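Local coordinates for methyltransferase (Streptococcus mutans, PDB 2B78), which is a putative S-adenosylmethionine-dependent methyltransferase that may act on RNA, at residues I176-I181 with D198-R203; L359-S364 with S374-K379. All blocks are in the same frame, centred on the assembly; numbering follows the deposited sequence.

Contact 1: I176-I181 with D198-R203; sequences ILENGI and DQRQVR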
loop_
_atom_site.group_PDB
_atom_site.type_symbol
_atom_site.label_atom_id
_atom_site.label_comp_id
_atom_site.label_asym_id
_atom_site.label_seq_id
_atom_site.Cartn_x
_atom_site.Cartn_y
_atom_site.Cartn_z
ATOM N N ILE A 176 -15.368 -0.795 -9.094
ATOM C CA ILE A 176 -14.257 -0.875 -10.031
ATOM C C ILE A 176 -14.055 -2.370 -10.203
ATOM O O ILE A 176 -14.686 -3.169 -9.490
ATOM C CB ILE A 176 -12.957 -0.176 -9.511
ATOM C CG1 ILE A 176 -12.524 -0.736 -8.155
ATOM C CG2 ILE A 176 -13.186 1.345 -9.422
ATOM C CD1 ILE A 176 -11.666 -1.988 -8.251
ATOM N N LEU A 177 -13.221 -2.762 -11.162
ATOM C CA LEU A 177 -12.970 -4.167 -11.403
ATOM C C LEU A 177 -11.500 -4.435 -11.134
ATOM O O LEU A 177 -10.647 -3.597 -11.443
ATOM C CB LEU A 177 -13.294 -4.514 -12.860
ATOM C CG LEU A 177 -13.763 -5.929 -13.209
ATOM C CD1 LEU A 177 -15.195 -6.115 -12.724
ATOM C CD2 LEU A 177 -13.698 -6.136 -14.722
ATOM N N GLU A 178 -11.212 -5.592 -10.538
ATOM C CA GLU A 178 -9.834 -6.001 -10.262
ATOM C C GLU A 178 -9.785 -7.512 -10.414
ATOM O O GLU A 178 -10.509 -8.231 -9.723
ATOM C CB GLU A 178 -9.402 -5.628 -8.842
ATOM C CG GLU A 178 -7.893 -5.784 -8.602
ATOM C CD GLU A 178 -7.523 -5.757 -7.127
ATOM O OE1 GLU A 178 -7.802 -6.754 -6.425
ATOM O OE2 GLU A 178 -6.953 -4.743 -6.671
ATOM N N ASN A 179 -8.927 -7.987 -11.317
ATOM C CA ASN A 179 -8.805 -9.413 -11.583
ATOM C C ASN A 179 -10.143 -9.928 -12.092
ATOM O O ASN A 179 -10.474 -11.100 -11.930
ATOM C CB ASN A 179 -8.419 -10.161 -10.309
ATOM C CG ASN A 179 -7.039 -9.797 -9.812
ATOM O OD1 ASN A 179 -6.830 -9.621 -8.608
ATOM N ND2 ASN A 179 -6.082 -9.697 -10.727
ATOM N N GLY A 180 -10.933 -9.042 -12.683
ATOM C CA GLY A 180 -12.216 -9.471 -13.206
ATOM C C GLY A 180 -13.389 -9.544 -12.250
ATOM O O GLY A 180 -14.454 -10.016 -12.640
ATOM N N ILE A 181 -13.215 -9.121 -11.003
ATOM C CA ILE A 181 -14.335 -9.127 -10.061
ATOM C C ILE A 181 -14.538 -7.702 -9.541
ATOM O O ILE A 181 -13.630 -6.857 -9.627
ATOM C CB ILE A 181 -14.136 -10.140 -8.899
ATOM C CG1 ILE A 181 -13.070 -9.659 -7.929
ATOM C CG2 ILE A 181 -13.748 -11.517 -9.472
ATOM C CD1 ILE A 181 -13.106 -10.417 -6.602
ATOM N N ASP A 198 -2.486 -2.406 -3.681
ATOM C CA ASP A 198 -1.227 -3.143 -3.686
ATOM C C ASP A 198 -1.367 -4.632 -3.372
ATOM O O ASP A 198 -0.460 -5.409 -3.645
ATOM C CB ASP A 198 -0.197 -2.494 -2.742
ATOM C CG ASP A 198 -0.737 -2.250 -1.342
ATOM O OD1 ASP A 198 -1.409 -3.136 -0.787
ATOM O OD2 ASP A 198 -0.469 -1.156 -0.792
ATOM N N GLN A 199 -2.500 -5.049 -2.819
ATOM C CA GLN A 199 -2.692 -6.472 -2.510
ATOM C C GLN A 199 -3.424 -7.243 -3.613
ATOM O O GLN A 199 -3.915 -8.366 -3.395
ATOM C CB GLN A 199 -3.445 -6.606 -1.186
ATOM C CG GLN A 199 -2.749 -5.856 -0.067
ATOM C CD GLN A 199 -3.473 -5.933 1.254
ATOM O OE1 GLN A 199 -4.640 -5.542 1.363
ATOM N NE2 GLN A 199 -2.779 -6.429 2.282
ATOM N N ARG A 200 -3.473 -6.646 -4.800
ATOM C CA ARG A 200 -4.164 -7.243 -5.944
ATOM C C ARG A 200 -3.745 -8.660 -6.295
ATOM O O ARG A 200 -4.578 -9.492 -6.634
ATOM C CB ARG A 200 -3.977 -6.375 -7.188
ATOM C CG ARG A 200 -4.566 -6.993 -8.458
ATOM C CD ARG A 200 -4.491 -6.028 -9.635
ATOM N NE ARG A 200 -3.113 -5.778 -10.030
ATOM C CZ ARG A 200 -2.405 -4.693 -9.722
ATOM N NH1 ARG A 200 -2.933 -3.716 -9.004
ATOM N NH2 ARG A 200 -1.152 -4.601 -10.135
ATOM N N GLN A 201 -2.451 -8.936 -6.240
ATOM C CA GLN A 201 -1.991 -10.264 -6.613
ATOM C C GLN A 201 -2.288 -11.297 -5.529
ATOM O O GLN A 201 -2.374 -12.484 -5.814
ATOM C CB GLN A 201 -0.502 -10.206 -6.982
ATOM C CG GLN A 201 -0.247 -9.134 -8.059
ATOM C CD GLN A 201 1.166 -9.123 -8.599
ATOM O OE1 GLN A 201 2.082 -9.696 -8.007
ATOM N NE2 GLN A 201 1.356 -8.447 -9.726
ATOM N N VAL A 202 -2.473 -10.847 -4.292
ATOM C CA VAL A 202 -2.799 -11.771 -3.209
ATOM C C VAL A 202 -4.267 -12.150 -3.393
ATOM O O VAL A 202 -4.645 -13.318 -3.234
ATOM C CB VAL A 202 -2.613 -11.127 -1.814
ATOM C CG1 VAL A 202 -2.895 -12.161 -0.736
ATOM C CG2 VAL A 202 -1.192 -10.592 -1.658
ATOM N N ARG A 203 -5.096 -11.157 -3.721
ATOM C CA ARG A 203 -6.511 -11.413 -3.962
ATOM C C ARG A 203 -6.658 -12.288 -5.207
ATOM O O ARG A 203 -7.569 -13.107 -5.281
ATOM C CB ARG A 203 -7.291 -10.105 -4.131
ATOM C CG ARG A 203 -7.544 -9.371 -2.816
ATOM C CD ARG A 203 -8.470 -8.174 -2.988
ATOM N NE ARG A 203 -7.840 -7.097 -3.756
ATOM C CZ ARG A 203 -7.094 -6.134 -3.225
ATOM N NH1 ARG A 203 -6.883 -6.101 -1.916
ATOM N NH2 ARG A 203 -6.557 -5.207 -4.005
HETATM O O HOH W 1 -5.599 -3.156 -8.439
#
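Glu-178 reaches from the end of strand 174-178 to the first turn of helix 200-210, and Arg-203 takes its carboxylate side-on with two nitrogens. NE of Arg-203 meets OE1 of Glu-178 at 2.7 Å, and its NH2 meets OE2 at the same distance. Both oxygens use their syn lone pairs, and the two planes lie only 12° apart, so the paired bonds fix the carboxylate's rotation. CG of Glu-178 stands anti to its backbone N (chi1 -169°), and the chain runs on extended, which carries the acid across to the helix.

This is the tight, buried side. The aliphatic part of Arg-200 packs against the same glutamate, its CG 3.5 Å from Glu-178 CD, while its guanidinium is turned 74° from the carboxylate plane. Water 1 joins the two groups, donating to OE2 of Glu-178 at 2.7 Å and accepting from NH1 of Arg-200 at 2.8 Å. OE2 thus has two donors, and two arginines nearby would favour the charged carboxylate. Arg-200 NH2 goes on to a salt bridge with Asp-365, and Arg-203 NH2 also bonds to Phe-196 O.

The looser side is the partly exposed turn. Asn-179 lays its amide beside the Arg-200 chain, its CG 4.0 Å from CG of Arg-200. Ile-181 N closes the turn on Glu-178 O. What results is a two-stranded antiparallel hairpin with a type I' turn, joined through the last residue of its first strand to the N-terminal turn of a helix in the methyltransferase domain.

Contact 2: L359-S364 with S374-K379; sequences LQQLPS and SSNYLK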
loop_
_atom_site.group_PDB
_atom_site.type_symbol
_atom_site.label_atom_id
_atom_site.label_comp_id
_atom_site.label_asym_id
_atom_site.label_seq_id
_atom_site.Cartn_x
_atom_site.Cartn_y
_atom_site.Cartn_z
ATOM N N LEU A 359 6.432 -15.632 -0.726
ATOM C CA LEU A 359 6.548 -14.251 -0.256
ATOM C C LEU A 359 6.171 -13.393 -1.455
ATOM O O LEU A 359 6.755 -13.525 -2.528
ATOM C CB LEU A 359 7.977 -13.901 0.187
ATOM C CG LEU A 359 8.302 -12.405 0.361
ATOM C CD1 LEU A 359 7.388 -11.766 1.409
ATOM C CD2 LEU A 359 9.754 -12.238 0.777
ATOM N N GLN A 360 5.169 -12.541 -1.286
ATOM C CA GLN A 360 4.746 -11.657 -2.366
ATOM C C GLN A 360 4.936 -10.244 -1.851
ATOM O O GLN A 360 4.757 -9.974 -0.663
ATOM C CB GLN A 360 3.266 -11.880 -2.712
ATOM C CG GLN A 360 2.913 -13.304 -3.120
ATOM C CD GLN A 360 1.412 -13.525 -3.252
ATOM O OE1 GLN A 360 0.778 -13.052 -4.197
ATOM N NE2 GLN A 360 0.836 -14.246 -2.294
ATOM N N GLN A 361 5.318 -9.337 -2.734
ATOM C CA GLN A 361 5.496 -7.954 -2.329
ATOM C C GLN A 361 4.773 -7.059 -3.325
ATOM O O GLN A 361 3.855 -7.519 -4.006
ATOM C CB GLN A 361 6.986 -7.614 -2.211
ATOM C CG GLN A 361 7.698 -8.497 -1.170
ATOM C CD GLN A 361 8.993 -7.907 -0.645
ATOM O OE1 GLN A 361 8.990 -6.934 0.119
ATOM N NE2 GLN A 361 10.113 -8.492 -1.050
ATOM N N LEU A 362 5.170 -5.799 -3.421
ATOM C CA LEU A 362 4.471 -4.875 -4.310
ATOM C C LEU A 362 4.392 -5.290 -5.766
ATOM O O LEU A 362 5.362 -5.792 -6.347
ATOM C CB LEU A 362 5.086 -3.472 -4.225
ATOM C CG LEU A 362 4.956 -2.730 -2.888
ATOM C CD1 LEU A 362 5.682 -1.416 -3.002
ATOM C CD2 LEU A 362 3.482 -2.506 -2.517
ATOM N N PRO A 363 3.210 -5.103 -6.374
ATOM C CA PRO A 363 2.974 -5.437 -7.779
ATOM C C PRO A 363 3.598 -4.326 -8.636
ATOM O O PRO A 363 3.833 -3.217 -8.143
ATOM C CB PRO A 363 1.449 -5.521 -7.854
ATOM C CG PRO A 363 1.020 -4.506 -6.847
ATOM C CD PRO A 363 1.943 -4.790 -5.688
ATOM N N SER A 364 3.877 -4.628 -9.905
ATOM C CA SER A 364 4.539 -3.689 -10.816
ATOM C C SER A 364 4.024 -2.253 -10.906
ATOM O O SER A 364 4.807 -1.331 -11.201
ATOM C CB SER A 364 4.574 -4.284 -12.222
ATOM O OG SER A 364 3.261 -4.414 -12.724
ATOM N N SER A 374 14.073 -1.061 0.272
ATOM C CA SER A 374 13.265 -0.662 1.423
ATOM C C SER A 374 11.965 0.012 0.971
ATOM O O SER A 374 11.028 0.176 1.755
ATOM C CB SER A 374 14.056 0.293 2.332
ATOM O OG SER A 374 14.155 1.597 1.781
ATOM N N SER A 375 11.906 0.410 -0.295
ATOM C CA SER A 375 10.701 1.048 -0.811
ATOM C C SER A 375 9.616 -0.008 -1.017
ATOM O O SER A 375 8.429 0.307 -1.107
ATOM C CB SER A 375 10.999 1.753 -2.133
ATOM O OG SER A 375 11.473 0.826 -3.089
ATOM N N ASN A 376 10.026 -1.272 -1.097
ATOM C CA ASN A 376 9.063 -2.348 -1.287
ATOM C C ASN A 376 8.466 -2.702 0.076
ATOM O O ASN A 376 8.836 -3.708 0.696
ATOM C CB ASN A 376 9.758 -3.569 -1.905
ATOM C CG ASN A 376 8.787 -4.469 -2.616
ATOM O OD1 ASN A 376 7.590 -4.393 -2.360
ATOM N ND2 ASN A 376 9.284 -5.331 -3.512
ATOM N N TYR A 377 7.510 -1.888 0.519
ATOM C CA TYR A 377 6.898 -2.040 1.831
ATOM C C TYR A 377 5.938 -3.199 2.086
ATOM O O TYR A 377 5.792 -3.637 3.228
ATOM C CB TYR A 377 6.214 -0.727 2.218
ATOM C CG TYR A 377 5.081 -0.307 1.302
ATOM C CD1 TYR A 377 3.812 -0.857 1.441
ATOM C CD2 TYR A 377 5.276 0.660 0.308
ATOM C CE1 TYR A 377 2.764 -0.461 0.628
ATOM C CE2 TYR A 377 4.222 1.064 -0.519
ATOM C CZ TYR A 377 2.972 0.499 -0.348
ATOM O OH TYR A 377 1.913 0.894 -1.138
ATOM N N LEU A 378 5.281 -3.695 1.047
ATOM C CA LEU A 378 4.349 -4.794 1.241
ATOM C C LEU A 378 5.111 -6.103 1.381
ATOM O O LEU A 378 6.038 -6.380 0.625
ATOM C CB LEU A 378 3.375 -4.877 0.060
ATOM C CG LEU A 378 2.310 -5.975 0.054
ATOM C CD1 LEU A 378 1.369 -5.804 1.244
ATOM C CD2 LEU A 378 1.518 -5.895 -1.233
ATOM N N LYS A 379 4.726 -6.894 2.376
ATOM C CA LYS A 379 5.347 -8.192 2.611
ATOM C C LYS A 379 4.230 -9.154 2.969
ATOM O O LYS A 379 3.517 -8.944 3.950
ATOM C CB LYS A 379 6.350 -8.103 3.762
ATOM C CG LYS A 379 7.578 -7.271 3.443
ATOM C CD LYS A 379 8.358 -6.925 4.686
ATOM C CE LYS A 379 7.798 -5.678 5.344
ATOM N NZ LYS A 379 8.031 -4.484 4.485
HETATM O O HOH W 2 7.858 -6.750 -5.576
#
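Leu-362 and Asn-376 lie alongside each other, pointing opposite ways, where the chain leaves strand 355-360 and returns toward strand 379-384, the antiparallel edge pair of the seven-stranded Rossmann-like methyltransferase sheet. Beyond the paired strands, side chains take over the contact. Asn-376, at the centre of an inverse gamma turn, has CG anti to its backbone N (chi1 -157°). Its OD1 accepts Leu-362 N at 3.0 Å in a fairly straight bond (160°), the N-H arriving within the plane of the amide carbonyl, at one of its lone pairs. Its ND2 gives a hydrogen to water 2, which in turn donates to Leu-362 O, and another to Glu-373, so the amide serves both the N and, through the water, the O of Leu-362.

The Gln-361 amide stacks on that of Asn-376 with planes 10° apart, while its CB lies 3.2 Å from Leu-378 O.

On the apolar side Leu-362 crosses Tyr-377 at about a right angle. Its CD2 sits over one ring face, 4.0 Å from the centroid and displaced toward the rim, in a CH-pi contact. That same methyl also meets CB of Leu-378 at 3.5 Å. Val-338 of helix 338-349 touches Gln-361, Leu-359 and Lys-379. The Lys-379 chain, bent at chi3 and chi4, folds back over its own segment, and NZ bonds Tyr-377 O at 2.7 Å from above the carbonyl plane.

In the fold
Both segments of contact 1 precede those of contact 2 in the sequence, and the contacts lie about 15 Å apart, centre to centre, yet segment 198-203 touches both halves of contact 2. OD2 of Asp-198 is 3.2 Å from OH of Tyr-377, a probable hydrogen bond, and the backbone O of Asp-198 packs 3.2 Å from CD2 of Leu-378. Pro-363 lies on the same helix start, its CB 3.5 Å from NE2 of Gln-201. The beginning of helix 200-210 therefore sits between the hairpin and the edge-strand connection. Both contacts are away from Asp-242, Arg-246, Asp-271 and Val-272, which bind S-adenosylhomocysteine; that ligand is absent from this model.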